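Local coordinates for flavodoxin (Bacillus cereus, PDB 6GAQ), which carries FMN and, like other flavodoxins, probably serves as a low-potential electron donor to a number of redox enzymes, at residues A[9-14]-A[36-41]; A[51-56]-A[85-90]; A[123-128]-A[144-149]. All coordinates share one frame; numbering follows the deposited sequence.

Contact 1: A[9-14]-A[36-41]; sequences AKILIA and FDHEVV
Val41 O accepts the backbone N-H of Ile13 at 2.8 Å. The bond belongs to a beta-alpha-beta crossover of the flavodoxin fold, in which strands 11-16 and 40-44 run parallel as sheet neighbours and helix 21-35 makes the connection. Two further rungs complete the ladder: Val41 N donates to Ile11 O at 3.1 Å, and Ile11 N donates to Glu39 O at 3.0 Å. Ile11 O also receives a CA-H contact from Val40.

On the face of Ile11 and Val40, packed by helix 21-35 and, at Ile11, by Phe150 of helix 137-152, Ile13 CD1 meets Val40 CG1 at 3.7 Å; Val40 CG1 stands anti to its own backbone N (chi1 -171°). Leu12 and Val41 project from the opposite face.

At the start of the strands side chains join in. Lys10 crosses the His38 ring obliquely, its CE 3.2 Å from His38 ND1, while Ile11 CD1 approaches His38 CD2 at 4.0 Å. Glu39, extended beyond CG, reaches back to the start of the modelled chain, where Ala9 N donates to Glu39 OE1 at 3.1 Å from above the carboxylate plane.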
loop_
_atom_site.group_PDB
_atom_site.type_symbol
_atom_site.label_atom_id
_atom_site.label_comp_id
_atom_site.label_asym_id
_atom_site.label_seq_id
_atom_site.Cartn_x
_atom_site.Cartn_y
_atom_site.Cartn_z
ATOM N N ALA A 9 6.247 -1.499 -17.735
ATOM C CA ALA A 9 5.861 -1.210 -16.359
ATOM C C ALA A 9 4.503 -1.825 -16.042
ATOM O O ALA A 9 3.607 -1.838 -16.887
ATOM C CB ALA A 9 5.838 0.291 -16.118
ATOM N N LYS A 10 4.347 -2.333 -14.819
ATOM C CA LYS A 10 3.111 -3.014 -14.454
ATOM C C LYS A 10 2.596 -2.600 -13.081
ATOM O O LYS A 10 1.682 -1.776 -12.983
ATOM C CB LYS A 10 3.307 -4.529 -14.502
ATOM C CG LYS A 10 2.115 -5.254 -15.082
ATOM C CD LYS A 10 2.440 -6.688 -15.418
ATOM C CE LYS A 10 1.268 -7.331 -16.122
ATOM N NZ LYS A 10 -0.030 -6.890 -15.539
ATOM N N ILE A 11 3.155 -3.174 -12.018
ATOM C CA ILE A 11 2.668 -2.962 -10.661
ATOM C C ILE A 11 3.717 -2.200 -9.865
ATOM O O ILE A 11 4.911 -2.515 -9.927
ATOM C CB ILE A 11 2.314 -4.295 -9.972
ATOM C CG1 ILE A 11 1.209 -5.014 -10.748
ATOM C CG2 ILE A 11 1.874 -4.056 -8.536
ATOM C CD1 ILE A 11 0.706 -6.273 -10.075
ATOM N N LEU A 12 3.266 -1.193 -9.119
ATOM C CA LEU A 12 4.132 -0.373 -8.286
ATOM C C LEU A 12 3.738 -0.528 -6.824
ATOM O O LEU A 12 2.549 -0.502 -6.485
ATOM C CB LEU A 12 4.053 1.103 -8.693
ATOM C CG LEU A 12 4.329 2.146 -7.607
ATOM C CD1 LEU A 12 5.815 2.220 -7.286
ATOM C CD2 LEU A 12 3.798 3.508 -8.022
ATOM N N ILE A 13 4.739 -0.688 -5.964
ATOM C CA ILE A 13 4.541 -0.774 -4.522
ATOM C C ILE A 13 5.240 0.432 -3.907
ATOM O O ILE A 13 6.470 0.451 -3.777
ATOM C CB ILE A 13 5.074 -2.086 -3.935
ATOM C CG1 ILE A 13 4.384 -3.283 -4.589
ATOM C CG2 ILE A 13 4.870 -2.116 -2.427
ATOM C CD1 ILE A 13 4.967 -4.615 -4.182
ATOM N N ALA A 14 4.463 1.444 -3.534
ATOM C CA ALA A 14 4.977 2.629 -2.858
ATOM C C ALA A 14 4.618 2.536 -1.380
ATOM O O ALA A 14 3.437 2.435 -1.031
ATOM C CB ALA A 14 4.408 3.907 -3.475
ATOM N N PHE A 36 4.249 -14.494 -10.219
ATOM C CA PHE A 36 3.539 -14.161 -11.444
ATOM C C PHE A 36 4.418 -13.200 -12.232
ATOM O O PHE A 36 4.878 -12.193 -11.691
ATOM C CB PHE A 36 2.183 -13.523 -11.142
ATOM C CG PHE A 36 1.385 -14.249 -10.095
ATOM C CD1 PHE A 36 1.532 -13.937 -8.753
ATOM C CD2 PHE A 36 0.485 -15.239 -10.453
ATOM C CE1 PHE A 36 0.800 -14.603 -7.788
ATOM C CE2 PHE A 36 -0.249 -15.909 -9.492
ATOM C CZ PHE A 36 -0.092 -15.591 -8.158
ATOM N N ASP A 37 4.667 -13.508 -13.501
ATOM C CA ASP A 37 5.689 -12.765 -14.232
ATOM C C ASP A 37 5.305 -11.303 -14.453
ATOM O O ASP A 37 5.384 -10.792 -15.575
ATOM C CB ASP A 37 5.991 -13.460 -15.560
ATOM C CG ASP A 37 6.686 -14.796 -15.365
ATOM O OD1 ASP A 37 7.531 -14.900 -14.450
ATOM O OD2 ASP A 37 6.381 -15.745 -16.117
ATOM N N HIS A 38 4.918 -10.623 -13.373
ATOM C CA HIS A 38 4.630 -9.199 -13.375
ATOM C C HIS A 38 5.915 -8.399 -13.180
ATOM O O HIS A 38 6.929 -8.907 -12.694
ATOM C CB HIS A 38 3.636 -8.845 -12.265
ATOM C CG HIS A 38 2.254 -9.379 -12.483
ATOM N ND1 HIS A 38 1.651 -9.410 -13.722
ATOM C CD2 HIS A 38 1.352 -9.894 -11.613
ATOM C CE1 HIS A 38 0.439 -9.923 -13.607
ATOM N NE2 HIS A 38 0.234 -10.227 -12.339
ATOM N N GLU A 39 5.858 -7.125 -13.560
ATOM C CA GLU A 39 6.972 -6.196 -13.390
ATOM C C GLU A 39 6.693 -5.353 -12.150
ATOM O O GLU A 39 5.830 -4.470 -12.175
ATOM C CB GLU A 39 7.142 -5.325 -14.631
ATOM C CG GLU A 39 8.550 -5.317 -15.202
ATOM C CD GLU A 39 8.634 -4.578 -16.522
ATOM O OE1 GLU A 39 7.571 -4.229 -17.077
ATOM O OE2 GLU A 39 9.763 -4.347 -17.005
ATOM N N VAL A 40 7.423 -5.622 -11.073
ATOM C CA VAL A 40 7.109 -5.090 -9.751
ATOM C C VAL A 40 8.221 -4.138 -9.332
ATOM O O VAL A 40 9.359 -4.561 -9.090
ATOM C CB VAL A 40 6.925 -6.212 -8.722
ATOM C CG1 VAL A 40 6.390 -5.654 -7.413
ATOM C CG2 VAL A 40 6.000 -7.283 -9.277
ATOM N N VAL A 41 7.889 -2.851 -9.227
ATOM C CA VAL A 41 8.810 -1.820 -8.758
ATOM C C VAL A 41 8.489 -1.508 -7.304
ATOM O O VAL A 41 7.315 -1.406 -6.921
ATOM C CB VAL A 41 8.722 -0.555 -9.635
ATOM C CG1 VAL A 41 9.578 0.567 -9.058
ATOM C CG2 VAL A 41 9.144 -0.869 -11.062
#

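Contact 2: A[51-56]-A[85-90]; sequences EELLAY and IDLAGK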
loop_
_atom_site.group_PDB
_atom_site.type_symbol
_atom_site.label_atom_id
_atom_site.label_comp_id
_atom_site.label_asym_id
_atom_site.label_seq_id
_atom_site.Cartn_x
_atom_site.Cartn_y
_atom_site.Cartn_z
ATOM N N GLU A 51 2.936 11.866 -9.797
ATOM C CA GLU A 51 2.701 11.686 -11.226
ATOM C C GLU A 51 3.182 10.331 -11.727
ATOM O O GLU A 51 2.685 9.848 -12.751
ATOM C CB GLU A 51 3.395 12.798 -12.014
ATOM C CG GLU A 51 2.645 14.118 -12.042
ATOM C CD GLU A 51 1.869 14.316 -13.328
ATOM O OE1 GLU A 51 0.975 15.188 -13.357
ATOM O OE2 GLU A 51 2.153 13.599 -14.311
ATOM N N GLU A 52 4.132 9.708 -11.025
ATOM C CA GLU A 52 4.759 8.482 -11.505
ATOM C C GLU A 52 3.792 7.306 -11.574
ATOM O O GLU A 52 4.076 6.330 -12.277
ATOM C CB GLU A 52 5.942 8.120 -10.603
ATOM C CG GLU A 52 7.017 9.194 -10.520
ATOM C CD GLU A 52 8.002 8.942 -9.393
ATOM O OE1 GLU A 52 8.189 9.845 -8.550
ATOM O OE2 GLU A 52 8.588 7.839 -9.348
ATOM N N LEU A 53 2.661 7.374 -10.867
ATOM C CA LEU A 53 1.765 6.226 -10.769
ATOM C C LEU A 53 1.081 5.891 -12.088
ATOM O O LEU A 53 0.645 4.750 -12.271
ATOM C CB LEU A 53 0.705 6.474 -9.692
ATOM C CG LEU A 53 1.032 6.099 -8.244
ATOM C CD1 LEU A 53 2.191 6.922 -7.698
ATOM C CD2 LEU A 53 -0.200 6.265 -7.369
ATOM N N LEU A 54 0.981 6.848 -13.010
ATOM C CA LEU A 54 0.210 6.647 -14.231
ATOM C C LEU A 54 0.925 5.781 -15.261
ATOM O O LEU A 54 0.297 5.377 -16.245
ATOM C CB LEU A 54 -0.146 7.999 -14.840
ATOM C CG LEU A 54 -0.753 8.981 -13.835
ATOM C CD1 LEU A 54 -0.985 10.348 -14.460
ATOM C CD2 LEU A 54 -2.044 8.406 -13.278
ATOM N N ALA A 55 2.210 5.486 -15.063
ATOM C CA ALA A 55 2.912 4.581 -15.963
ATOM C C ALA A 55 2.570 3.121 -15.704
ATOM O O ALA A 55 2.844 2.274 -16.560
ATOM C CB ALA A 55 4.424 4.781 -15.840
ATOM N N TYR A 56 1.967 2.816 -14.560
ATOM C CA TYR A 56 1.725 1.449 -14.129
ATOM C C TYR A 56 0.298 1.014 -14.444
ATOM O O TYR A 56 -0.605 1.835 -14.621
ATOM C CB TYR A 56 1.987 1.310 -12.628
ATOM C CG TYR A 56 3.416 1.585 -12.231
ATOM C CD1 TYR A 56 4.374 0.581 -12.275
ATOM C CD2 TYR A 56 3.811 2.850 -11.814
ATOM C CE1 TYR A 56 5.685 0.826 -11.914
ATOM C CE2 TYR A 56 5.121 3.106 -11.450
ATOM C CZ TYR A 56 6.053 2.090 -11.502
ATOM O OH TYR A 56 7.358 2.339 -11.141
ATOM N N ILE A 85 -4.175 14.151 -9.918
ATOM C CA ILE A 85 -3.946 13.126 -10.934
ATOM C C ILE A 85 -5.196 12.271 -11.082
ATOM O O ILE A 85 -5.905 12.005 -10.106
ATOM C CB ILE A 85 -2.724 12.238 -10.614
ATOM C CG1 ILE A 85 -2.736 11.783 -9.155
ATOM C CG2 ILE A 85 -1.426 12.952 -10.956
ATOM C CD1 ILE A 85 -1.966 10.507 -8.931
ATOM N N ASP A 86 -5.452 11.832 -12.314
ATOM C CA ASP A 86 -6.585 10.976 -12.645
ATOM C C ASP A 86 -6.095 9.534 -12.701
ATOM O O ASP A 86 -5.287 9.180 -13.566
ATOM C CB ASP A 86 -7.207 11.399 -13.975
ATOM C CG ASP A 86 -8.494 10.661 -14.282
ATOM O OD1 ASP A 86 -8.978 9.908 -13.410
ATOM O OD2 ASP A 86 -9.019 10.829 -15.403
ATOM N N LEU A 87 -6.584 8.704 -11.778
ATOM C CA LEU A 87 -6.200 7.301 -11.700
ATOM C C LEU A 87 -7.247 6.374 -12.309
ATOM O O LEU A 87 -7.302 5.193 -11.949
ATOM C CB LEU A 87 -5.934 6.907 -10.247
ATOM C CG LEU A 87 -4.657 7.458 -9.611
ATOM C CD1 LEU A 87 -4.695 7.282 -8.103
ATOM C CD2 LEU A 87 -3.430 6.783 -10.200
ATOM N N ALA A 88 -8.075 6.882 -13.219
ATOM C CA ALA A 88 -9.099 6.056 -13.844
ATOM C C ALA A 88 -8.460 4.926 -14.642
ATOM O O ALA A 88 -7.571 5.157 -15.468
ATOM C CB ALA A 88 -9.988 6.909 -14.748
ATOM N N GLY A 89 -8.915 3.701 -14.390
ATOM C CA GLY A 89 -8.372 2.528 -15.037
ATOM C C GLY A 89 -7.271 1.826 -14.273
ATOM O O GLY A 89 -6.888 0.713 -14.654
ATOM N N LYS A 90 -6.751 2.437 -13.211
ATOM C CA LYS A 90 -5.685 1.842 -12.415
ATOM C C LYS A 90 -6.291 0.952 -11.336
ATOM O O LYS A 90 -7.108 1.413 -10.530
ATOM C CB LYS A 90 -4.814 2.929 -11.787
ATOM C CG LYS A 90 -4.219 3.904 -12.788
ATOM C CD LYS A 90 -3.477 3.176 -13.898
ATOM C CE LYS A 90 -2.879 4.152 -14.900
ATOM N NZ LYS A 90 -2.438 3.463 -16.146
#
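Ile85 brings CG2 against the 3-10 segment that includes residues 51-55, meeting the apolar Leu54 CD1 at 4.4 Å and the carboxylate atom Glu51 OE1 at 4.1 Å. The Glu51 chain, bent at chi2, slides past Ile85 in the opposite direction. This is a meeting of two connections of the flavodoxin fold, one leading into strand 58-63 and the other into strand 91-98, away from the FMN and calcium sites.

Asp86 contributes its backbone carbonyl, since Asp86 O lies 3.3 Å from Leu54 CD2. Its own carboxylate reaches forward to Ala88, whose N-H is accepted by OD1 in an Asx turn. Leu87 then brings CD2 to 3.7 Å from Leu54 CD2, the two side chains crossing at about a right angle; the same Leu87 CD2 rests 4.2 Å from Leu53 CB. Leu53 and Leu87 both extend the packing to Ile59 of strand 58-63.

From Leu87 to Lys90 the chain makes a type II beta turn, with Gly89 at positive phi (94°). Lys90 leaves the turn with a bend at chi2 (-53°), and beyond CD the chain is extended. Its NZ donates to Tyr56 O at 2.9 Å, tilted from the carbonyl plane, and more weakly to Leu54 O at 3.3 Å.

The ammonium group thus bridges a carbonyl near the end of the 3-10 segment and one just after it. Their partial negative charges would be expected to favour the charged form of Lys90.

Contact 3: A[123-128]-A[144-149]; sequences LVQEGL and SNFAIA
The broken outer strand 122-131 of the flavodoxin sheet is joined here to the C-terminal helix 137-152, with the Phe146 ring as the centrepiece. The ring projects from the helix with CG anti to the backbone N and is met by three groups of residues 123-128. Leu128 CB lies over one face, 3.7 Å from the ring centroid and 18° off the normal, a CH-pi contact. Over the opposite face sits Gln125 NE2, offset toward the rim and 3.2 Å from Phe146 CD1, with the amide and ring planes 81° apart. Glu126 O approaches the ring edge in plane, 3.3 Å from Phe146 CE1.

Gln125 CG stands between its backbone N and carbonyl carbon (chi1 57°), and the extended remainder of the chain reaches the helix. There NE2 donates to Phe146 O at 2.9 Å, with the acceptor almost in the amide plane. The other amide atom, Gln125 OE1, packs 3.5 Å from Ala149 CB and also accepts a weak hydrogen bond from Lys153.

One residue of the helix therefore presents both an aromatic face and a backbone carbonyl to the same amide. The hydrogen bond to Phe146 O fixes the orientation of the Gln125 amide over the ring, while Leu128 backs the other face. With Lys153 NZ on OE1, if only weakly, both amide atoms of Gln125 have polar partners where the strand is interrupted.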
loop_
_atom_site.group_PDB
_atom_site.type_symbol
_atom_site.label_atom_id
_atom_site.label_comp_id
_atom_site.label_asym_id
_atom_site.label_seq_id
_atom_site.Cartn_x
_atom_site.Cartn_y
_atom_site.Cartn_z
ATOM N N LEU A 123 -10.401 0.144 -6.846
ATOM C CA LEU A 123 -9.957 -0.554 -5.645
ATOM C C LEU A 123 -10.460 -1.991 -5.707
ATOM O O LEU A 123 -11.666 -2.239 -5.602
ATOM C CB LEU A 123 -10.467 0.162 -4.399
ATOM C CG LEU A 123 -9.992 -0.376 -3.051
ATOM C CD1 LEU A 123 -8.475 -0.357 -2.977
ATOM C CD2 LEU A 123 -10.602 0.438 -1.925
ATOM N N VAL A 124 -9.539 -2.941 -5.871
ATOM C CA VAL A 124 -9.927 -4.318 -6.156
ATOM C C VAL A 124 -10.186 -5.159 -4.908
ATOM O O VAL A 124 -10.848 -6.202 -5.008
ATOM C CB VAL A 124 -8.864 -5.013 -7.025
ATOM C CG1 VAL A 124 -8.895 -4.461 -8.443
ATOM C CG2 VAL A 124 -7.483 -4.846 -6.412
ATOM N N GLN A 125 -9.689 -4.746 -3.743
ATOM C CA GLN A 125 -9.883 -5.538 -2.536
ATOM C C GLN A 125 -9.636 -4.673 -1.310
ATOM O O GLN A 125 -8.988 -3.625 -1.383
ATOM C CB GLN A 125 -8.968 -6.769 -2.519
ATOM C CG GLN A 125 -7.488 -6.449 -2.652
ATOM C CD GLN A 125 -6.665 -7.665 -3.028
ATOM O OE1 GLN A 125 -6.987 -8.377 -3.980
ATOM N NE2 GLN A 125 -5.597 -7.910 -2.279
ATOM N N GLU A 126 -10.164 -5.135 -0.179
ATOM C CA GLU A 126 -9.982 -4.441 1.087
ATOM C C GLU A 126 -8.520 -4.493 1.517
ATOM O O GLU A 126 -7.785 -5.431 1.197
ATOM C CB GLU A 126 -10.879 -5.056 2.164
ATOM C CG GLU A 126 -10.874 -4.328 3.503
ATOM C CD GLU A 126 -11.229 -2.858 3.377
ATOM O OE1 GLU A 126 -12.142 -2.527 2.592
ATOM O OE2 GLU A 126 -10.593 -2.033 4.067
ATOM N N GLY A 127 -8.103 -3.465 2.253
ATOM C CA GLY A 127 -6.703 -3.324 2.591
ATOM C C GLY A 127 -6.212 -4.398 3.543
ATOM O O GLY A 127 -6.970 -4.985 4.316
ATOM N N LEU A 128 -4.906 -4.650 3.473
ATOM C CA LEU A 128 -4.235 -5.585 4.363
ATOM C C LEU A 128 -3.787 -4.853 5.622
ATOM O O LEU A 128 -3.087 -3.838 5.542
ATOM C CB LEU A 128 -3.036 -6.226 3.661
ATOM C CG LEU A 128 -1.932 -6.835 4.525
ATOM C CD1 LEU A 128 -2.416 -8.110 5.202
ATOM C CD2 LEU A 128 -0.688 -7.101 3.687
ATOM N N SER A 144 0.685 -13.218 2.048
ATOM C CA SER A 144 0.680 -14.107 0.890
ATOM C C SER A 144 -0.699 -14.171 0.245
ATOM O O SER A 144 -0.816 -14.175 -0.986
ATOM C CB SER A 144 1.148 -15.502 1.301
ATOM O OG SER A 144 1.264 -16.354 0.176
ATOM N N ASN A 145 -1.756 -14.222 1.059
ATOM C CA ASN A 145 -3.108 -14.256 0.507
ATOM C C ASN A 145 -3.476 -12.925 -0.136
ATOM O O ASN A 145 -4.123 -12.896 -1.190
ATOM C CB ASN A 145 -4.114 -14.617 1.600
ATOM C CG ASN A 145 -3.883 -16.000 2.172
ATOM O OD1 ASN A 145 -3.321 -16.873 1.510
ATOM N ND2 ASN A 145 -4.315 -16.208 3.411
ATOM N N PHE A 146 -3.074 -11.814 0.484
ATOM C CA PHE A 146 -3.401 -10.496 -0.054
ATOM C C PHE A 146 -2.763 -10.287 -1.422
ATOM O O PHE A 146 -3.424 -9.841 -2.367
ATOM C CB PHE A 146 -2.952 -9.412 0.928
ATOM C CG PHE A 146 -3.242 -8.011 0.465
ATOM C CD1 PHE A 146 -4.482 -7.436 0.688
ATOM C CD2 PHE A 146 -2.270 -7.266 -0.184
ATOM C CE1 PHE A 146 -4.750 -6.146 0.266
ATOM C CE2 PHE A 146 -2.533 -5.978 -0.610
ATOM C CZ PHE A 146 -3.775 -5.417 -0.384
ATOM N N ALA A 147 -1.473 -10.611 -1.546
ATOM C CA ALA A 147 -0.769 -10.376 -2.802
ATOM C C ALA A 147 -1.267 -11.290 -3.914
ATOM O O ALA A 147 -1.302 -10.879 -5.080
ATOM C CB ALA A 147 0.735 -10.558 -2.601
ATOM N N ILE A 148 -1.656 -12.521 -3.581
ATOM C CA ILE A 148 -2.129 -13.450 -4.604
ATOM C C ILE A 148 -3.487 -13.012 -5.138
ATOM O O ILE A 148 -3.737 -13.063 -6.349
ATOM C CB ILE A 148 -2.169 -14.883 -4.043
ATOM C CG1 ILE A 148 -0.751 -15.451 -3.936
ATOM C CG2 ILE A 148 -3.034 -15.781 -4.915
ATOM C CD1 ILE A 148 -0.665 -16.736 -3.143
ATOM N N ALA A 149 -4.381 -12.568 -4.251
ATOM C CA ALA A 149 -5.687 -12.090 -4.695
ATOM C C ALA A 149 -5.548 -10.864 -5.590
ATOM O O ALA A 149 -6.309 -10.698 -6.551
ATOM C CB ALA A 149 -6.571 -11.776 -3.489
#

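How the contacts relate
From the N terminus, contact 1 is the first to close a loop, bringing strand 40-44 beside strand 11-16 after the crossover through helix 21-35. Contact 2 then closes the passage through strand 58-63 and helix 73-81, joining the two connections at its ends. Contact 3 comes last, tying edge strand 122-131 to the helix that follows it. All three are in series, with no loop crossing or enclosing another. Tyr56 joins the first two, packing on Leu12 and Val41, whereas Phe36 touches Ile148 between contacts 1 and 3. Contacts 2 and 3 do not touch. Contacts 1 and 3 each include one of the sheet's outermost strands, 40-44 and 122-131.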